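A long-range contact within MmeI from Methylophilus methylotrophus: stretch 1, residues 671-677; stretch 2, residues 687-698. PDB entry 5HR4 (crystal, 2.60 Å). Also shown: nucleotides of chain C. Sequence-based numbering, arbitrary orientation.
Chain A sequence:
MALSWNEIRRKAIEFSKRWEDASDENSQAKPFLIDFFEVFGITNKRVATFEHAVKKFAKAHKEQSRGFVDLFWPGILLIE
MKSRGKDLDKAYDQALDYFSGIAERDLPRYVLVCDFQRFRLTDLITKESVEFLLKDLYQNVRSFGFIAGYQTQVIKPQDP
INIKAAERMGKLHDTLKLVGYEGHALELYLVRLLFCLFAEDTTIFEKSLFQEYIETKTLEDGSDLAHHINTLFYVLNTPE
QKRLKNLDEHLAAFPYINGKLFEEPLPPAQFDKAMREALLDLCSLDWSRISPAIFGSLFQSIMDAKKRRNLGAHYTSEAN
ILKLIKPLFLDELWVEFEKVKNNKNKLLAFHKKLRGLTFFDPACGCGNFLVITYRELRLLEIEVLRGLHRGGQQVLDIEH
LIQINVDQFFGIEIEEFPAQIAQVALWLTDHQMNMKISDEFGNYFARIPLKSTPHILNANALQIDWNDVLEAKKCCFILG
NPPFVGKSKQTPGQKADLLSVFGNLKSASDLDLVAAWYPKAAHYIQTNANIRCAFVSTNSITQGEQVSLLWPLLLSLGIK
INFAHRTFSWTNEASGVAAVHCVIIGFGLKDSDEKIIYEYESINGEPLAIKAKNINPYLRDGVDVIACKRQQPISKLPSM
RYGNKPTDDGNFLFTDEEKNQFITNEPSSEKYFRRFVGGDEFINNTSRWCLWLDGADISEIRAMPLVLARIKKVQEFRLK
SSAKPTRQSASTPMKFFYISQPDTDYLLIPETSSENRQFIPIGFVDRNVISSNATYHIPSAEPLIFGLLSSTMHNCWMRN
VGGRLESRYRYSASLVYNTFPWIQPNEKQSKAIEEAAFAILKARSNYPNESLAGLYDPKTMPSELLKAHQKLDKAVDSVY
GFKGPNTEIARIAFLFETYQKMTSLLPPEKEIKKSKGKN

Stretch 1 671-677: KYFRRFV
Stretch 2 687-698: SRWCLWLDGADI

Two antiparallel strands, 673-677 and one ending at Leu-691, pair so that their axes come within 4.1 Å, with 128° between their N-to-C directions. Register is set by Phe-673 opposite Leu-691 (CA to CA 4.8 Å) and Arg-675 opposite Trp-689 (CA to CA 4.6 Å), both non-hydrogen-bonded pairs. Between them lies the hydrogen-bonded pair Arg-674 and Cys-690: Arg-674 N to Cys-690 O and Cys-690 N to Arg-674 O are both 3.0 Å. The ladder extends at each end, with Trp-692 N to Tyr-672 O at 2.8 Å and Phe-676 N to Arg-688 O at 2.7 Å. Backbones are extended, for example -77/142 at Phe-673, -145/158 at Arg-674 and -75/110 at Leu-691, whereas Tyr-672 (-106/-9) closes a 3-10 segment.

Phe-673 and Leu-691 share one face of the sheet. With chi1 m and chi2 87°, the phenyl ring presents a face to Leu-691 CD1, 4.3 Å from the ring centroid in a CH-pi contact, and Phe-673 CZ lies 3.6 Å from Leu-691 CD2. Leucine's chi1 of -105° is off-well, chi2 m; in this pose both its methyls reach the ring. Trp-689 CB sits at the ring's edge, 4.0 Å from Phe-673 CD2.

Arg-674 and Cys-690 take the other face. Arg-674 (m, t, t, chi4 166°) is stretched out, bringing NH1 to 3.7 Å from CD1 of Trp-692, whose t rotamer, with chi2 -106°, holds that atom within reach. With Cys-690 at p, its SG stands 5.0 Å from the centroid of the Phe-676 ring (t, chi2 72°), obliquely, while Cys-690 CB meets Phe-676 CD1 at 3.9 Å.

The Arg-675 and Trp-689 side chains diverge at CB, yet the indole, m with chi2 89°, comes back to the partner strand. Arg-675 (m, t, t, chi4 -80°) lays its chain over an indole face, CG 3.5 Å from Trp-689 CZ3; the bend at chi4 sets a guanidinium face over CH2. The rule is that a diverging pair can still pack when a long aliphatic chain covers a ring.

Arg-688 adopts an off-well chi1 of -135°, then t, t and chi4 -170°. Its guanidinium face covers Phe-676 CE2, 3.9 Å from Arg-688 NH1, leaving its edge to grip the DC8 phosphate: NH2 of Arg-688 to OP1 of DC8 is 2.6 Å, and NH1 of Arg-688 to OP2 of DC8 is 3.1 Å.

Beyond the strands, a type II turn from Leu-693 to Ala-696, with Gly-695 at 77/42, carries the chain along one side of the Tyr-672 ring (m, chi2 -55°). Leu-693 (m, t) places CD2 over that ring face, 4.0 Å from Tyr-672 CG, and Ala-696 CB lies 3.8 Å from Tyr-672 CE1.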

# COMPACT_ATOMS: atom_id res chain seq x y z
N LYS A 671 3.84 37.82 29.22
CA LYS A 671 2.48 38.22 28.84
C LYS A 671 1.98 37.52 27.58
O LYS A 671 0.77 37.47 27.35
CB LYS A 671 2.44 39.74 28.65
N TYR A 672 2.89 36.97 26.76
CA TYR A 672 2.54 36.41 25.46
C TYR A 672 2.55 34.89 25.40
O TYR A 672 2.12 34.33 24.39
CB TYR A 672 3.48 36.97 24.39
CG TYR A 672 3.25 38.44 24.13
CD1 TYR A 672 1.98 38.89 23.79
CD2 TYR A 672 4.26 39.37 24.28
CE1 TYR A 672 1.74 40.24 23.58
CE2 TYR A 672 4.03 40.72 24.07
CZ TYR A 672 2.76 41.15 23.72
OH TYR A 672 2.50 42.49 23.49
N PHE A 673 3.03 34.21 26.43
CA PHE A 673 2.95 32.76 26.49
C PHE A 673 1.55 32.33 26.86
O PHE A 673 0.88 32.95 27.68
CB PHE A 673 3.93 32.19 27.51
CG PHE A 673 5.33 32.13 27.03
CD1 PHE A 673 6.15 33.22 27.16
CD2 PHE A 673 5.80 30.99 26.41
CE1 PHE A 673 7.45 33.17 26.71
CE2 PHE A 673 7.09 30.93 25.94
CZ PHE A 673 7.92 32.02 26.09
N ARG A 674 1.11 31.25 26.23
CA ARG A 674 -0.16 30.63 26.57
C ARG A 674 0.03 29.13 26.39
O ARG A 674 0.94 28.69 25.68
CB ARG A 674 -1.29 31.19 25.70
CG ARG A 674 -1.79 32.61 26.06
CD ARG A 674 -3.14 32.81 25.39
NE ARG A 674 -3.86 34.02 25.76
CZ ARG A 674 -4.92 34.46 25.07
NH1 ARG A 674 -5.34 33.79 24.00
NH2 ARG A 674 -5.54 35.58 25.42
N ARG A 675 -0.82 28.35 27.07
CA ARG A 675 -0.72 26.89 27.01
C ARG A 675 -1.09 26.37 25.63
O ARG A 675 -2.04 26.85 25.00
CB ARG A 675 -1.64 26.22 28.04
CG ARG A 675 -1.20 26.42 29.48
CD ARG A 675 -2.24 25.94 30.50
NE ARG A 675 -1.96 26.49 31.82
CZ ARG A 675 -1.05 26.01 32.66
NH1 ARG A 675 -0.31 24.96 32.31
NH2 ARG A 675 -0.86 26.58 33.84
N PHE A 676 -0.36 25.37 25.16
CA PHE A 676 -0.53 24.84 23.81
C PHE A 676 -0.82 23.35 23.92
O PHE A 676 -0.01 22.60 24.48
CB PHE A 676 0.73 25.08 23.00
CG PHE A 676 0.62 24.72 21.57
CD1 PHE A 676 -0.15 25.50 20.71
CD2 PHE A 676 1.33 23.65 21.06
CE1 PHE A 676 -0.22 25.19 19.35
CE2 PHE A 676 1.26 23.33 19.70
CZ PHE A 676 0.48 24.11 18.85
N VAL A 677 -1.96 22.92 23.39
CA VAL A 677 -2.37 21.51 23.45
C VAL A 677 -2.66 20.99 22.06
O VAL A 677 -3.58 21.46 21.38
CB VAL A 677 -3.59 21.31 24.37
N SER A 687 2.66 19.03 29.03
CA SER A 687 2.63 20.49 29.05
C SER A 687 3.48 21.07 27.93
O SER A 687 4.66 20.71 27.78
CB SER A 687 3.10 21.04 30.40
N ARG A 688 2.89 22.00 27.17
CA ARG A 688 3.51 22.67 26.04
C ARG A 688 3.03 24.12 26.00
O ARG A 688 1.89 24.42 26.37
CB ARG A 688 3.17 21.94 24.74
CG ARG A 688 4.31 21.70 23.79
CD ARG A 688 3.83 20.90 22.58
NE ARG A 688 4.76 21.00 21.46
CZ ARG A 688 4.48 20.57 20.24
NH1 ARG A 688 3.31 20.01 19.99
NH2 ARG A 688 5.38 20.70 19.25
N TRP A 689 3.90 25.02 25.50
CA TRP A 689 3.59 26.44 25.45
C TRP A 689 3.84 27.00 24.06
O TRP A 689 4.78 26.60 23.36
CB TRP A 689 4.43 27.21 26.46
CG TRP A 689 4.25 26.76 27.86
CD1 TRP A 689 4.96 25.78 28.51
CD2 TRP A 689 3.31 27.26 28.81
NE1 TRP A 689 4.51 25.65 29.79
CE2 TRP A 689 3.49 26.54 30.01
CE3 TRP A 689 2.32 28.26 28.77
CZ2 TRP A 689 2.72 26.78 31.16
CZ3 TRP A 689 1.56 28.50 29.91
CH2 TRP A 689 1.77 27.76 31.09
N CYS A 690 3.03 27.99 23.67
CA CYS A 690 3.28 28.76 22.47
C CYS A 690 3.38 30.24 22.78
O CYS A 690 2.78 30.74 23.73
CB CYS A 690 2.18 28.54 21.42
SG CYS A 690 0.52 29.18 21.86
N LEU A 691 4.18 30.95 21.96
CA LEU A 691 4.14 32.41 21.87
C LEU A 691 2.90 32.81 21.08
O LEU A 691 2.84 32.58 19.87
CB LEU A 691 5.38 32.93 21.15
CG LEU A 691 6.49 33.60 21.96
CD1 LEU A 691 5.92 34.47 23.07
CD2 LEU A 691 7.31 32.52 22.54
N TRP A 692 1.91 33.42 21.74
CA TRP A 692 0.65 33.76 21.08
C TRP A 692 0.63 35.27 20.83
O TRP A 692 0.38 36.07 21.74
CB TRP A 692 -0.55 33.31 21.90
CG TRP A 692 -1.84 33.54 21.20
CD1 TRP A 692 -2.76 34.51 21.48
CD2 TRP A 692 -2.35 32.81 20.09
NE1 TRP A 692 -3.83 34.41 20.62
CE2 TRP A 692 -3.59 33.38 19.75
CE3 TRP A 692 -1.88 31.71 19.35
CZ2 TRP A 692 -4.37 32.89 18.70
CZ3 TRP A 692 -2.66 31.23 18.31
CH2 TRP A 692 -3.89 31.82 17.99
N LEU A 693 0.85 35.65 19.57
CA LEU A 693 1.06 37.04 19.17
C LEU A 693 -0.10 37.65 18.40
O LEU A 693 -0.01 38.83 18.03
CB LEU A 693 2.34 37.15 18.35
CG LEU A 693 3.51 36.56 19.13
CD1 LEU A 693 4.71 36.39 18.25
CD2 LEU A 693 3.83 37.45 20.31
N ASP A 694 -1.17 36.90 18.14
CA ASP A 694 -2.38 37.48 17.55
C ASP A 694 -2.83 38.68 18.37
O ASP A 694 -3.24 38.54 19.53
CB ASP A 694 -3.50 36.44 17.44
CG ASP A 694 -4.65 36.90 16.53
OD1 ASP A 694 -4.37 37.45 15.44
OD2 ASP A 694 -5.82 36.70 16.90
N GLY A 695 -2.70 39.87 17.79
CA GLY A 695 -3.09 41.09 18.46
C GLY A 695 -2.07 41.56 19.49
O GLY A 695 -2.44 41.97 20.60
N ALA A 696 -0.79 41.48 19.14
CA ALA A 696 0.24 41.98 20.03
C ALA A 696 0.52 43.44 19.72
O ALA A 696 0.51 43.85 18.55
CB ALA A 696 1.52 41.16 19.90
N ASP A 697 0.73 44.23 20.78
CA ASP A 697 1.11 45.62 20.63
C ASP A 697 2.57 45.71 20.16
O ASP A 697 3.49 45.33 20.89
CB ASP A 697 0.93 46.36 21.96
N ILE A 698 2.76 46.21 18.93
CA ILE A 698 4.07 46.16 18.29
C ILE A 698 5.12 46.91 19.11
O ILE A 698 6.31 46.54 19.09
CB ILE A 698 3.97 46.72 16.86
CG1 ILE A 698 5.32 46.61 16.16
CG2 ILE A 698 3.42 48.14 16.87
CD1 ILE A 698 5.82 45.18 16.09
P DC C 8 4.06 19.42 16.40
OP1 DC C 8 5.42 19.59 16.94
OP2 DC C 8 2.86 20.12 16.89
O5' DC C 8 4.07 19.64 14.82
C5' DC C 8 5.15 19.16 14.06
C4' DC C 8 4.86 19.34 12.60
O4' DC C 8 3.88 18.38 12.17
C3' DC C 8 4.33 20.71 12.21
O3' DC C 8 5.31 21.30 11.47
C2' DC C 8 3.07 20.43 11.35
C1' DC C 8 3.12 18.92 11.12
N1 DC C 8 1.82 18.20 11.17
C2 DC C 8 1.51 17.25 10.17
O2 DC C 8 2.29 17.09 9.21
N3 DC C 8 0.34 16.55 10.27
C4 DC C 8 -0.48 16.73 11.33
N4 DC C 8 -1.62 16.01 11.39
C5 DC C 8 -0.16 17.69 12.36
C6 DC C 8 0.99 18.38 12.24